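Local structure of malonate decarboxylase subunit alpha (6MPR) at residues A[61-66]-A[154-159]; A[73-78]-A[194-199]; A[91-96]-A[144-149]. The protein probably acts as the transferase subunit of malonate decarboxylase, exchanging acetate for malonate on the thioester of the enzyme's acyl carrier protein before decarboxylation. All blocks are in the same frame, centred on the assembly; numbering follows the deposited sequence.

All three contacts belong to one parallel sheet, in which strands 194-199, 158-163, 61-64 and 90-94 lie next to one another in that order. Interaction 1 joins the two middle strands. Interaction 2 packs helix 73-79 on the face that carries Leu64, while interaction 3 packs helix 143-149 on the other face, which carries Val63 and Ile93. Centres of interactions 1 and 2 are about 11 Å apart, those of 1 and 3 about 8 Å, and those of 2 and 3 about 17 Å. Interaction 3 falls within the chain between the segments of interaction 1, whereas interactions 1 and 2 alternate along it. Helices thus layer both faces, as in Rossmann-like folds.

Interaction 1: A[61-66]-A[154-159]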
loop_
_atom_site.group_PDB
_atom_site.type_symbol
_atom_site.label_atom_id
_atom_site.label_comp_id
_atom_site.label_asym_id
_atom_site.label_seq_id
_atom_site.Cartn_x
_atom_site.Cartn_y
_atom_site.Cartn_z
ATOM N N LYS A 61 19.380 10.777 -8.629
ATOM C CA LYS A 61 18.729 9.963 -7.604
ATOM C C LYS A 61 19.109 8.500 -7.820
ATOM O O LYS A 61 18.780 7.918 -8.856
ATOM C CB LYS A 61 17.211 10.139 -7.661
ATOM C CG LYS A 61 16.748 11.555 -7.357
ATOM C CD LYS A 61 15.227 11.661 -7.449
ATOM C CE LYS A 61 14.746 13.097 -7.282
ATOM N NZ LYS A 61 15.354 14.014 -8.284
ATOM N N VAL A 62 19.780 7.903 -6.842
ATOM C CA VAL A 62 20.331 6.556 -6.966
ATOM C C VAL A 62 19.698 5.731 -5.870
ATOM O O VAL A 62 19.954 5.975 -4.689
ATOM C CB VAL A 62 21.862 6.549 -6.830
ATOM C CG1 VAL A 62 22.405 5.119 -6.914
ATOM C CG2 VAL A 62 22.479 7.453 -7.915
ATOM N N VAL A 63 18.868 4.766 -6.256
ATOM C CA VAL A 63 18.381 3.757 -5.322
ATOM C C VAL A 63 19.473 2.713 -5.150
ATOM O O VAL A 63 19.980 2.173 -6.137
ATOM C CB VAL A 63 17.091 3.117 -5.851
ATOM C CG1 VAL A 63 16.697 1.897 -5.004
ATOM C CG2 VAL A 63 15.947 4.150 -5.875
ATOM N N LEU A 64 19.817 2.405 -3.901
ATOM C CA LEU A 64 20.870 1.443 -3.590
ATOM C C LEU A 64 20.307 0.474 -2.567
ATOM O O LEU A 64 19.812 0.904 -1.518
ATOM C CB LEU A 64 22.123 2.137 -3.034
ATOM C CG LEU A 64 23.238 1.233 -2.480
ATOM C CD1 LEU A 64 23.735 0.310 -3.569
ATOM C CD2 LEU A 64 24.391 2.078 -1.942
ATOM N N GLU A 65 20.337 -0.818 -2.884
ATOM C CA GLU A 65 19.896 -1.845 -1.944
ATOM C C GLU A 65 21.034 -2.197 -0.988
ATOM O O GLU A 65 22.122 -2.564 -1.436
ATOM C CB GLU A 65 19.454 -3.097 -2.707
ATOM C CG GLU A 65 18.186 -2.927 -3.547
ATOM C CD GLU A 65 17.799 -4.214 -4.258
ATOM O OE1 GLU A 65 18.493 -5.234 -4.081
ATOM O OE2 GLU A 65 16.819 -4.202 -5.018
ATOM N N GLY A 66 20.812 -2.038 0.313
ATOM C CA GLY A 66 19.740 -1.202 0.822
ATOM C C GLY A 66 18.370 -1.795 1.122
ATOM O O GLY A 66 17.465 -1.062 1.534
ATOM N N LEU A 154 10.266 11.257 -6.291
ATOM C CA LEU A 154 11.604 10.690 -6.161
ATOM C C LEU A 154 11.843 9.682 -7.275
ATOM O O LEU A 154 12.289 8.560 -7.040
ATOM C CB LEU A 154 11.800 10.012 -4.800
ATOM C CG LEU A 154 11.813 10.919 -3.564
ATOM C CD1 LEU A 154 11.995 10.129 -2.262
ATOM C CD2 LEU A 154 12.916 11.957 -3.741
ATOM N N ILE A 155 11.534 10.062 -8.513
ATOM C CA ILE A 155 11.644 9.105 -9.616
ATOM C C ILE A 155 13.123 8.796 -9.807
ATOM O O ILE A 155 13.926 9.722 -10.009
ATOM C CB ILE A 155 10.996 9.645 -10.903
ATOM C CG1 ILE A 155 9.505 9.912 -10.673
ATOM C CG2 ILE A 155 11.208 8.651 -12.057
ATOM C CD1 ILE A 155 8.787 10.567 -11.881
ATOM N N PRO A 156 13.536 7.533 -9.725
ATOM C CA PRO A 156 14.970 7.237 -9.633
ATOM C C PRO A 156 15.641 7.272 -10.996
ATOM O O PRO A 156 15.081 6.832 -12.005
ATOM C CB PRO A 156 15.003 5.827 -9.026
ATOM C CG PRO A 156 13.726 5.200 -9.513
ATOM C CD PRO A 156 12.704 6.330 -9.542
ATOM N N ASN A 157 16.854 7.821 -11.015
ATOM C CA ASN A 157 17.683 7.826 -12.221
ATOM C C ASN A 157 18.498 6.555 -12.380
ATOM O O ASN A 157 18.806 6.158 -13.518
ATOM C CB ASN A 157 18.649 9.010 -12.200
ATOM C CG ASN A 157 17.937 10.330 -12.118
ATOM O OD1 ASN A 157 18.042 11.045 -11.123
ATOM N ND2 ASN A 157 17.220 10.679 -13.182
ATOM N N VAL A 158 18.873 5.930 -11.263
ATOM C CA VAL A 158 19.717 4.741 -11.232
ATOM C C VAL A 158 19.192 3.842 -10.121
ATOM O O VAL A 158 18.830 4.321 -9.041
ATOM C CB VAL A 158 21.200 5.089 -10.971
ATOM C CG1 VAL A 158 22.060 3.815 -10.903
ATOM C CG2 VAL A 158 21.723 6.070 -12.029
ATOM N N VAL A 159 19.138 2.545 -10.385
ATOM C CA VAL A 159 18.829 1.561 -9.354
ATOM C C VAL A 159 19.943 0.523 -9.322
ATOM O O VAL A 159 20.278 -0.066 -10.359
ATOM C CB VAL A 159 17.461 0.898 -9.588
ATOM C CG1 VAL A 159 17.188 -0.134 -8.508
ATOM C CG2 VAL A 159 16.344 1.954 -9.594
HETATM O O HOH W 1 18.149 13.782 -10.122
#
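Asn157 turns the oxygen edge of its carboxamide to the backbone of Lys61: the donor lies in the carboxamide plane, on a lone pair, with Lys61 N 2.8 Å from Asn157 OD1. The bond stands where the loop 154-157 passes into strand 158-163, which from here runs parallel to strand 61-64 as its central neighbour in the eight-stranded sheet of this Rossmann-like domain. Lys61 O accepts two N-H groups, those of Asn157 and Val158. Asn157 N sits in the carbonyl plane, and Val158 N comes nearly along the C=O axis, 3.1 Å from Lys61 O. Asn157 therefore binds Lys61 through both side chain and backbone.

Val62 and Val158 stand abreast on one face of the sheet, with Val62 CG2 4.1 Å from Val158 CB. On the other face Val63 stands beside Val159, and Val63 CG2 lies 3.7 Å from Pro156 CB. Helix 181-189 covers this second face, with Leu184 on Val63 and Ala188 on Val159.

The aliphatic chain of Lys61 runs across Leu154 at about a right angle, and Lys61 CD comes 3.5 Å from Ile155 O. A bend at the end of this chain (chi4 57°) turns NZ to a water that binds NZ weakly and donates to Asn157 OD1. That oxygen thus takes both the Lys61 N-H and a water hydrogen. Further along the strand, Val63 N donates to Val158 O, 2.8 Å away.

Interaction 2: A[73-78]-A[194-199]; sequences DFLSRS and IVIVQV
Gln198 and Leu75 lie alongside one another with opposite headings, the glutamine reaching from the sheet to the helix and the leucine from the helix to the sheet. Leu75 CG lies against the aliphatic part of the glutamine, 3.9 Å from Gln198 CB. Leu75 CD1 goes further, to 3.6 Å from Ile196 O, while Leu75 CD2 makes a looser contact with the CG2 methyl of Ile196. Gln198 CG takes the crowded position between backbone N and carbonyl carbon (chi1 66°), and the chain beyond it is extended, carrying the amide to the first turn of helix 73-79. There Leu75 N donates to Gln198 OE1 at 3.0 Å in a fairly straight bond, N-H...O 156°. Gln198 OE1 also touches Phe74 CB at 3.2 Å.

The other end of the amide is held through water: Gln198 NE2 donates to a water 3.0 Å away, which in turn donates to Asp73 OD1. That carboxylate oxygen also accepts from Tyr230 N. Arg77 grips the second oxygen, Asp73 OD2, side-on with NE and NH2, which reach it from the same face of the carboxylate, and its NH1 forms a salt bridge with Asp226.

The arrangement is characteristic of an open alpha/beta sheet: the start of a crossover helix meets the C-terminal end of a strand, Gln198 being near the end of 194-199. Buried OE1 probably draws added stability from the partial positive charge of the helix start. One N-H of Gln198 NE2 is taken up by the water, and the amide is turned with its acceptor to the helix start and its donor to that water.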
loop_
_atom_site.group_PDB
_atom_site.type_symbol
_atom_site.label_atom_id
_atom_site.label_comp_id
_atom_site.label_asym_id
_atom_site.label_seq_id
_atom_site.Cartn_x
_atom_site.Cartn_y
_atom_site.Cartn_z
ATOM N N ASP A 73 26.066 -5.422 -1.829
ATOM C CA ASP A 73 27.253 -4.851 -1.188
ATOM C C ASP A 73 28.440 -4.726 -2.136
ATOM O O ASP A 73 29.311 -3.877 -1.914
ATOM C CB ASP A 73 27.644 -5.664 0.048
ATOM C CG ASP A 73 28.143 -7.055 -0.282
ATOM O OD1 ASP A 73 27.350 -7.895 -0.783
ATOM O OD2 ASP A 73 29.346 -7.309 -0.051
ATOM N N PHE A 74 28.494 -5.540 -3.191
ATOM C CA PHE A 74 29.505 -5.310 -4.219
ATOM C C PHE A 74 29.282 -3.966 -4.901
ATOM O O PHE A 74 30.232 -3.193 -5.097
ATOM C CB PHE A 74 29.479 -6.458 -5.227
ATOM C CG PHE A 74 30.414 -6.289 -6.381
ATOM C CD1 PHE A 74 31.787 -6.238 -6.184
ATOM C CD2 PHE A 74 29.922 -6.214 -7.666
ATOM C CE1 PHE A 74 32.655 -6.107 -7.267
ATOM C CE2 PHE A 74 30.776 -6.067 -8.744
ATOM C CZ PHE A 74 32.143 -6.020 -8.541
ATOM N N LEU A 75 28.030 -3.647 -5.231
ATOM C CA LEU A 75 27.760 -2.360 -5.875
ATOM C C LEU A 75 27.989 -1.197 -4.918
ATOM O O LEU A 75 28.542 -0.168 -5.318
ATOM C CB LEU A 75 26.330 -2.322 -6.437
ATOM C CG LEU A 75 26.014 -3.320 -7.553
ATOM C CD1 LEU A 75 24.552 -3.177 -8.045
ATOM C CD2 LEU A 75 27.006 -3.191 -8.700
ATOM N N SER A 76 27.588 -1.341 -3.649
ATOM C CA SER A 76 27.792 -0.245 -2.704
ATOM C C SER A 76 29.272 -0.048 -2.390
ATOM O O SER A 76 29.739 1.095 -2.337
ATOM C CB SER A 76 26.973 -0.465 -1.426
ATOM O OG SER A 76 27.297 -1.689 -0.786
ATOM N N ARG A 77 30.036 -1.136 -2.203
ATOM C CA ARG A 77 31.476 -0.989 -1.986
ATOM C C ARG A 77 32.143 -0.366 -3.205
ATOM O O ARG A 77 33.063 0.456 -3.072
ATOM C CB ARG A 77 32.124 -2.343 -1.660
ATOM C CG ARG A 77 31.816 -2.877 -0.259
ATOM C CD ARG A 77 32.544 -4.202 0.029
ATOM N NE ARG A 77 31.819 -5.371 -0.482
ATOM C CZ ARG A 77 32.217 -6.093 -1.531
ATOM N NH1 ARG A 77 33.329 -5.772 -2.181
ATOM N NH2 ARG A 77 31.511 -7.145 -1.933
ATOM N N SER A 78 31.682 -0.739 -4.405
ATOM C CA SER A 78 32.265 -0.188 -5.624
ATOM C C SER A 78 31.912 1.284 -5.775
ATOM O O SER A 78 32.774 2.108 -6.099
ATOM C CB SER A 78 31.799 -0.986 -6.854
ATOM O OG SER A 78 32.240 -2.345 -6.830
ATOM N N ILE A 194 18.400 3.820 -15.165
ATOM C CA ILE A 194 19.388 2.783 -15.467
ATOM C C ILE A 194 19.436 1.789 -14.308
ATOM O O ILE A 194 19.638 2.179 -13.150
ATOM C CB ILE A 194 20.765 3.400 -15.760
ATOM C CG1 ILE A 194 20.643 4.318 -16.988
ATOM C CG2 ILE A 194 21.805 2.298 -15.959
ATOM C CD1 ILE A 194 21.918 4.954 -17.416
ATOM N N VAL A 195 19.228 0.509 -14.620
ATOM C CA VAL A 195 19.085 -0.550 -13.620
ATOM C C VAL A 195 20.293 -1.466 -13.762
ATOM O O VAL A 195 20.522 -2.041 -14.833
ATOM C CB VAL A 195 17.762 -1.315 -13.802
ATOM C CG1 VAL A 195 17.636 -2.526 -12.848
ATOM C CG2 VAL A 195 16.547 -0.362 -13.605
ATOM N N ILE A 196 21.074 -1.585 -12.692
ATOM C CA ILE A 196 22.235 -2.467 -12.645
ATOM C C ILE A 196 22.013 -3.466 -11.524
ATOM O O ILE A 196 21.764 -3.067 -10.385
ATOM C CB ILE A 196 23.539 -1.687 -12.409
ATOM C CG1 ILE A 196 23.731 -0.628 -13.498
ATOM C CG2 ILE A 196 24.727 -2.651 -12.348
ATOM C CD1 ILE A 196 24.634 0.480 -13.081
ATOM N N VAL A 197 22.130 -4.755 -11.834
ATOM C CA VAL A 197 21.891 -5.820 -10.858
ATOM C C VAL A 197 23.175 -6.632 -10.692
ATOM O O VAL A 197 23.661 -7.249 -11.649
ATOM C CB VAL A 197 20.719 -6.728 -11.273
ATOM C CG1 VAL A 197 20.371 -7.709 -10.149
ATOM C CG2 VAL A 197 19.492 -5.884 -11.639
ATOM N N GLN A 198 23.711 -6.662 -9.477
ATOM C CA GLN A 198 24.760 -7.630 -9.183
ATOM C C GLN A 198 24.136 -9.000 -8.914
ATOM O O GLN A 198 23.080 -9.103 -8.279
ATOM C CB GLN A 198 25.606 -7.172 -7.990
ATOM C CG GLN A 198 24.841 -7.120 -6.652
ATOM C CD GLN A 198 25.780 -7.129 -5.476
ATOM O OE1 GLN A 198 26.298 -6.087 -5.075
ATOM N NE2 GLN A 198 26.016 -8.315 -4.911
ATOM N N VAL A 199 24.774 -10.058 -9.424
ATOM C CA VAL A 199 24.287 -11.415 -9.189
ATOM C C VAL A 199 25.405 -12.297 -8.660
ATOM O O VAL A 199 26.588 -12.085 -8.951
ATOM C CB VAL A 199 23.656 -12.062 -10.450
ATOM C CG1 VAL A 199 22.384 -11.313 -10.847
ATOM C CG2 VAL A 199 24.654 -12.118 -11.613
HETATM O O HOH W 2 28.261 -8.830 -3.044
#

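Interaction 3: A[91-96]-A[144-149]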
loop_
_atom_site.group_PDB
_atom_site.type_symbol
_atom_site.label_atom_id
_atom_site.label_comp_id
_atom_site.label_asym_id
_atom_site.label_seq_id
_atom_site.Cartn_x
_atom_site.Cartn_y
_atom_site.Cartn_z
ATOM N N HIS A 91 22.000 11.759 -4.832
ATOM C CA HIS A 91 20.851 11.764 -3.934
ATOM C C HIS A 91 20.518 10.296 -3.720
ATOM O O HIS A 91 19.967 9.637 -4.607
ATOM C CB HIS A 91 19.699 12.560 -4.546
ATOM C CG HIS A 91 18.449 12.594 -3.719
ATOM N ND1 HIS A 91 17.430 13.482 -3.976
ATOM C CD2 HIS A 91 18.040 11.849 -2.663
ATOM C CE1 HIS A 91 16.452 13.297 -3.105
ATOM N NE2 HIS A 91 16.793 12.304 -2.302
ATOM N N MET A 92 20.904 9.769 -2.561
ATOM C CA MET A 92 20.702 8.349 -2.304
ATOM C C MET A 92 19.297 8.110 -1.795
ATOM O O MET A 92 18.776 8.869 -0.964
ATOM C CB MET A 92 21.718 7.821 -1.289
ATOM C CG MET A 92 23.166 8.074 -1.695
ATOM S SD MET A 92 23.591 7.462 -3.349
ATOM C CE MET A 92 23.266 5.702 -3.129
ATOM N N ILE A 93 18.688 7.040 -2.298
ATOM C CA ILE A 93 17.359 6.601 -1.896
ATOM C C ILE A 93 17.516 5.169 -1.419
ATOM O O ILE A 93 17.779 4.267 -2.225
ATOM C CB ILE A 93 16.339 6.709 -3.037
ATOM C CG1 ILE A 93 16.237 8.159 -3.502
ATOM C CG2 ILE A 93 14.959 6.231 -2.570
ATOM C CD1 ILE A 93 15.557 8.345 -4.847
ATOM N N MET A 94 17.376 4.959 -0.103
ATOM C CA MET A 94 17.711 3.651 0.438
ATOM C C MET A 94 16.657 3.190 1.430
ATOM O O MET A 94 16.436 3.862 2.441
ATOM C CB MET A 94 19.079 3.692 1.108
ATOM C CG MET A 94 20.209 4.142 0.161
ATOM S SD MET A 94 21.820 4.070 0.946
ATOM C CE MET A 94 22.005 2.297 1.035
ATOM N N PRO A 95 15.997 2.054 1.190
ATOM C CA PRO A 95 15.053 1.549 2.195
ATOM C C PRO A 95 15.716 1.332 3.543
ATOM O O PRO A 95 15.139 1.661 4.578
ATOM C CB PRO A 95 14.552 0.235 1.573
ATOM C CG PRO A 95 14.698 0.472 0.076
ATOM C CD PRO A 95 15.971 1.268 -0.058
ATOM N N SER A 96 16.939 0.807 3.544
ATOM C CA SER A 96 17.652 0.501 4.780
ATOM C C SER A 96 19.106 0.927 4.627
ATOM O O SER A 96 19.749 0.575 3.634
ATOM C CB SER A 96 17.554 -0.998 5.103
ATOM O OG SER A 96 17.916 -1.251 6.451
ATOM N N ILE A 144 6.978 1.205 2.413
ATOM C CA ILE A 144 6.173 1.325 1.203
ATOM C C ILE A 144 5.811 2.770 0.900
ATOM O O ILE A 144 5.466 3.077 -0.242
ATOM C CB ILE A 144 4.898 0.462 1.241
ATOM C CG1 ILE A 144 3.974 0.887 2.381
ATOM C CG2 ILE A 144 5.280 -1.021 1.306
ATOM C CD1 ILE A 144 2.642 0.171 2.349
ATOM N N GLU A 145 5.894 3.670 1.887
ATOM C CA GLU A 145 5.831 5.103 1.592
ATOM C C GLU A 145 7.002 5.534 0.715
ATOM O O GLU A 145 6.826 6.275 -0.264
ATOM C CB GLU A 145 5.807 5.892 2.910
ATOM C CG GLU A 145 5.818 7.408 2.790
ATOM C CD GLU A 145 6.044 8.073 4.152
ATOM O OE1 GLU A 145 5.848 9.303 4.262
ATOM O OE2 GLU A 145 6.456 7.364 5.103
ATOM N N LEU A 146 8.209 5.072 1.043
ATOM C CA LEU A 146 9.363 5.416 0.223
ATOM C C LEU A 146 9.217 4.827 -1.180
ATOM O O LEU A 146 9.484 5.516 -2.172
ATOM C CB LEU A 146 10.660 4.942 0.903
ATOM C CG LEU A 146 11.981 5.297 0.208
ATOM C CD1 LEU A 146 12.178 6.797 0.171
ATOM C CD2 LEU A 146 13.168 4.646 0.903
ATOM N N TYR A 147 8.776 3.562 -1.295
ATOM C CA TYR A 147 8.582 3.001 -2.638
ATOM C C TYR A 147 7.607 3.845 -3.447
ATOM O O TYR A 147 7.756 3.992 -4.668
ATOM C CB TYR A 147 8.034 1.568 -2.605
ATOM C CG TYR A 147 8.733 0.562 -1.725
ATOM C CD1 TYR A 147 10.070 0.695 -1.393
ATOM C CD2 TYR A 147 8.029 -0.554 -1.233
ATOM C CE1 TYR A 147 10.690 -0.222 -0.568
ATOM C CE2 TYR A 147 8.638 -1.474 -0.406
ATOM C CZ TYR A 147 9.968 -1.305 -0.079
ATOM O OH TYR A 147 10.602 -2.213 0.730
ATOM N N SER A 148 6.566 4.356 -2.791
ATOM C CA SER A 148 5.517 5.070 -3.510
ATOM C C SER A 148 6.020 6.379 -4.099
ATOM O O SER A 148 5.506 6.818 -5.129
ATOM C CB SER A 148 4.328 5.330 -2.586
ATOM O OG SER A 148 4.585 6.440 -1.741
ATOM N N ARG A 149 7.010 7.010 -3.467
ATOM C CA ARG A 149 7.534 8.263 -3.992
ATOM C C ARG A 149 8.331 8.070 -5.267
ATOM O O ARG A 149 8.556 9.050 -5.991
ATOM C CB ARG A 149 8.398 8.945 -2.930
ATOM C CG ARG A 149 7.582 9.368 -1.723
ATOM C CD ARG A 149 8.383 10.253 -0.798
ATOM N NE ARG A 149 8.619 11.570 -1.385
ATOM C CZ ARG A 149 9.418 12.489 -0.848
ATOM N NH1 ARG A 149 10.101 12.224 0.256
ATOM N NH2 ARG A 149 9.567 13.667 -1.437
#
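Leu146 meets strand 90-94 and the corner after it with both of its methyls, and apolar packing carries this contact between the sheet and helix 143-149. Its CG stands anti to the backbone N (chi1 -177°), and the branches divide the work. Leu146 CD1 comes 3.9 Å from Ile93 CG2, the two side chains crossing obliquely. Leu146 CD2 instead lies against the backbone as the chain turns its corner at Pro95, 3.7 Å from Met94 O and 3.8 Å from Pro95 N.

A second apolar contact is that of a proline with an aromatic rim. Pro95 CG stands at the edge of the Tyr147 ring, 4.1 Å from Tyr147 CE1. Because Pro95 CG lies near the ring plane, it meets the rim and does not stack on a face.

Hydrogen bonds play no part between the two segments; the polar ends of Tyr147, Glu145 and Arg149 find partners outside them. Tyr147 OH is hydrogen-bonded to Asp180 OD2, and Pro95 packs on the same residue. Arg149 forms a salt bridge with Asp153. On the dimer side, Glu145 OE1 accepts from Arg402 N and is hydrogen-bonded to His403 ND1, both of the second subunit.

The helix belongs to the long connection that brings the chain from edge strand 136-140 back to strand 158-163, and it passes over the sheet face carrying Ile93 and Val63. Its chemistry is divided accordingly: Leu146 packs on the strand and its corner, and the Tyr147 rim meets Pro95 there, whereas the carboxylate of Glu145 binds the partner subunit, so that this short helix links the core of one subunit to the dimer interface.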